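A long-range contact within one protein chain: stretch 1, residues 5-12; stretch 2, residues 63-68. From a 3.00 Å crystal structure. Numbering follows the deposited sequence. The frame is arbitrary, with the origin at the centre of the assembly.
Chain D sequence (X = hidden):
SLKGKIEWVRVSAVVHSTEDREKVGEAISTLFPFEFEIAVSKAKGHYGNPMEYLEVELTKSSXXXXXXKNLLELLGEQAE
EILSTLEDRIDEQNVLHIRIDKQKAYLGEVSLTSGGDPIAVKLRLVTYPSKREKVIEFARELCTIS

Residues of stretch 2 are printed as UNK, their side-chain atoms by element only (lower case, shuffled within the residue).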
# COMPACT_ATOMS: atom_id res chain seq x y z
N LYS D 5 -2.26 17.44 -9.99
CA LYS D 5 -1.01 17.58 -9.25
C LYS D 5 -0.75 16.40 -8.32
O LYS D 5 -1.64 15.57 -8.07
CB LYS D 5 -0.99 18.89 -8.46
CG LYS D 5 -1.92 18.93 -7.25
CD LYS D 5 -1.46 20.01 -6.27
CE LYS D 5 -2.08 19.85 -4.88
NZ LYS D 5 -1.50 20.83 -3.89
N ILE D 6 0.48 16.34 -7.82
CA ILE D 6 0.90 15.30 -6.88
C ILE D 6 0.83 15.92 -5.49
O ILE D 6 1.79 16.51 -5.02
CB ILE D 6 2.36 14.86 -7.14
CG1 ILE D 6 2.57 14.55 -8.62
CG2 ILE D 6 2.68 13.64 -6.32
CD1 ILE D 6 3.99 14.13 -8.94
N GLU D 7 -0.32 15.79 -4.83
CA GLU D 7 -0.48 16.35 -3.49
C GLU D 7 0.76 16.12 -2.61
O GLU D 7 1.24 17.05 -1.96
CB GLU D 7 -1.71 15.75 -2.82
CG GLU D 7 -2.30 16.60 -1.74
CD GLU D 7 -3.36 15.85 -0.95
OE1 GLU D 7 -4.26 15.23 -1.56
OE2 GLU D 7 -3.29 15.88 0.31
N TRP D 8 1.28 14.89 -2.59
CA TRP D 8 2.48 14.56 -1.81
C TRP D 8 3.27 13.37 -2.34
O TRP D 8 2.90 12.76 -3.34
CB TRP D 8 2.14 14.29 -0.33
CG TRP D 8 1.04 13.31 -0.09
CD1 TRP D 8 -0.22 13.61 0.33
CD2 TRP D 8 1.10 11.89 -0.22
NE1 TRP D 8 -0.96 12.46 0.48
CE2 TRP D 8 -0.18 11.38 0.14
CE3 TRP D 8 2.10 10.98 -0.62
CZ2 TRP D 8 -0.48 10.01 0.13
CZ3 TRP D 8 1.79 9.62 -0.63
CH2 TRP D 8 0.51 9.15 -0.26
N VAL D 9 4.36 13.05 -1.64
CA VAL D 9 5.23 11.94 -1.99
C VAL D 9 5.87 11.32 -0.75
O VAL D 9 6.55 12.00 0.01
CB VAL D 9 6.39 12.38 -2.94
CG1 VAL D 9 7.48 11.30 -2.96
CG2 VAL D 9 5.86 12.61 -4.34
N ARG D 10 5.65 10.03 -0.57
CA ARG D 10 6.20 9.31 0.57
C ARG D 10 7.18 8.21 0.15
O ARG D 10 6.86 7.36 -0.69
CB ARG D 10 5.06 8.75 1.42
CG ARG D 10 4.18 9.85 1.97
CD ARG D 10 2.96 9.34 2.69
NE ARG D 10 2.05 10.44 3.02
CZ ARG D 10 0.80 10.29 3.46
NH1 ARG D 10 0.29 9.07 3.64
NH2 ARG D 10 0.06 11.36 3.71
N VAL D 11 8.38 8.27 0.71
CA VAL D 11 9.45 7.31 0.42
C VAL D 11 9.82 6.59 1.71
O VAL D 11 10.31 7.21 2.66
CB VAL D 11 10.72 8.01 -0.13
CG1 VAL D 11 11.85 7.02 -0.24
CG2 VAL D 11 10.43 8.63 -1.49
N SER D 12 9.59 5.28 1.75
CA SER D 12 9.89 4.53 2.95
C SER D 12 10.60 3.20 2.74
O SER D 12 10.58 2.61 1.67
CB SER D 12 8.60 4.29 3.72
OG SER D 12 7.58 3.88 2.82
N UNK D 63 10.06 20.57 -4.37
CA UNK D 63 10.74 19.30 -4.18
C UNK D 63 10.06 18.21 -5.00
O UNK D 63 10.72 17.49 -5.76
o UNK D 63 11.89 19.65 0.46
c UNK D 63 11.00 20.03 -1.72
c UNK D 63 10.87 19.60 -0.26
o UNK D 63 9.75 19.21 0.15
c UNK D 63 10.70 18.90 -2.70
N UNK D 64 8.75 18.09 -4.81
CA UNK D 64 7.93 17.10 -5.50
C UNK D 64 8.33 16.98 -6.97
O UNK D 64 8.70 15.90 -7.44
c UNK D 64 5.57 16.36 -6.00
c UNK D 64 6.42 17.49 -5.46
c UNK D 64 5.99 17.85 -4.04
c UNK D 64 5.68 16.68 -3.16
N UNK D 65 8.27 18.10 -7.68
CA UNK D 65 8.58 18.11 -9.10
C UNK D 65 10.04 17.86 -9.44
O UNK D 65 10.34 17.15 -10.40
c UNK D 65 6.55 19.47 -9.85
n UNK D 65 3.67 18.14 -9.64
c UNK D 65 6.02 18.24 -10.63
c UNK D 65 8.09 19.42 -9.72
c UNK D 65 4.50 18.25 -10.88
N UNK D 66 10.96 18.43 -8.66
CA UNK D 66 12.38 18.22 -8.91
C UNK D 66 12.67 16.75 -8.62
O UNK D 66 13.40 16.08 -9.36
n UNK D 66 17.62 18.60 -9.30
c UNK D 66 16.39 18.09 -9.97
c UNK D 66 13.24 19.11 -8.01
c UNK D 66 15.14 18.90 -9.66
c UNK D 66 14.74 18.84 -8.18
N UNK D 67 12.09 16.27 -7.53
CA UNK D 67 12.24 14.89 -7.13
C UNK D 67 11.70 13.94 -8.20
O UNK D 67 12.37 12.99 -8.59
c UNK D 67 9.61 11.41 -5.19
c UNK D 67 10.65 10.48 -5.17
c UNK D 67 9.89 12.76 -5.39
c UNK D 67 12.23 12.25 -5.55
c UNK D 67 11.96 10.91 -5.35
c UNK D 67 11.49 14.64 -5.82
c UNK D 67 11.20 13.19 -5.57
N UNK D 68 10.48 14.21 -8.68
CA UNK D 68 9.88 13.37 -9.70
C UNK D 68 10.65 13.39 -11.02
O UNK D 68 10.74 12.37 -11.71
c UNK D 68 7.39 11.59 -11.05
c UNK D 68 7.81 12.97 -11.08
n UNK D 68 7.23 12.33 -13.17
c UNK D 68 7.04 11.23 -12.37
c UNK D 68 7.68 13.37 -12.39
c UNK D 68 7.29 10.63 -10.04
c UNK D 68 6.84 9.35 -10.36
c UNK D 68 8.41 13.76 -9.95
c UNK D 68 6.60 9.94 -12.70
c UNK D 68 6.51 9.02 -11.69

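Position 63 carries five side-chain atoms, three carbons in a row with two oxygens on the third, and touches nothing on the strand. The carboxylate at the end of this chain identifies Glu 63. Its side chain stays out of reach of the strand, and a charged group is well placed where it need not enter an apolar contact.

Position 64 has four carbons and nothing else, forked at the first, with one arm two carbons long; they touch Ile 6, Trp 8 and Val 9. That is isoleucine. The CA-to-CB bond of Ile 64 points toward the strand, and both arms of the fork find partners there: CG2 lies 3.7 Å from CB of Ile 6 and 4.1 Å from CG2 of Val 9, while CD1 reaches to 4.1 Å from CA of Trp 8. A branched, wholly apolar side chain suits this buried site, since it leaves no polar group without a partner.

At position 65 four carbons run in a row and end in a nitrogen that comes near Ile 6, so the residue is lysine. Its CA-to-CB bond points sideways, but the chain bends back, with chi1 and chi2 both m, until NZ of Lys 65 stands 3.9 Å from CG1 of Ile 6. The chain is long and flexible enough for this while the residue remains exposed; NZ makes no hydrogen bond to the strand.

Position 66 repeats the same composition, four carbons in a row and a terminal nitrogen, out of reach of the strand, and is again lysine. Lys 66 is exposed, as befits a charged group.

Position 67 shows one carbon followed by a six-carbon ring without a heteroatom, set against Val 9 and Val 11: phenylalanine. The CA-to-CB bond of Phe 67 points toward the strand; CE2 is only 3.1 Å from CG1 of Val 9, a tight approach, and CZ 4.1 Å from CG2 of Val 11. Both valines meet the ring obliquely. The flat, wholly apolar ring is long enough to touch both.

Position 68 has one carbon leading to fused five- and six-membered rings of eight carbons and one nitrogen, with no close contact to the strand, hence tryptophan. The CA-to-CB bond of Trp 68 points toward the strand. The residue can be buried because its one polar side-chain atom, NE1, is hydrogen-bonded elsewhere in the structure.

The contact works by apolar packing, with no hydrogen bond between the stretches. Alternation along the strand directs Val 9 and Val 11 toward the helix and Arg 10 away. Helical spacing brings Ile 64 and Phe 67 to the same side, where they meet Ile 6, Val 9 and Val 11. The axes cross at 59°, leaving room for side chains between the backbones.

Stretch 2 (63-68) EIKKFW
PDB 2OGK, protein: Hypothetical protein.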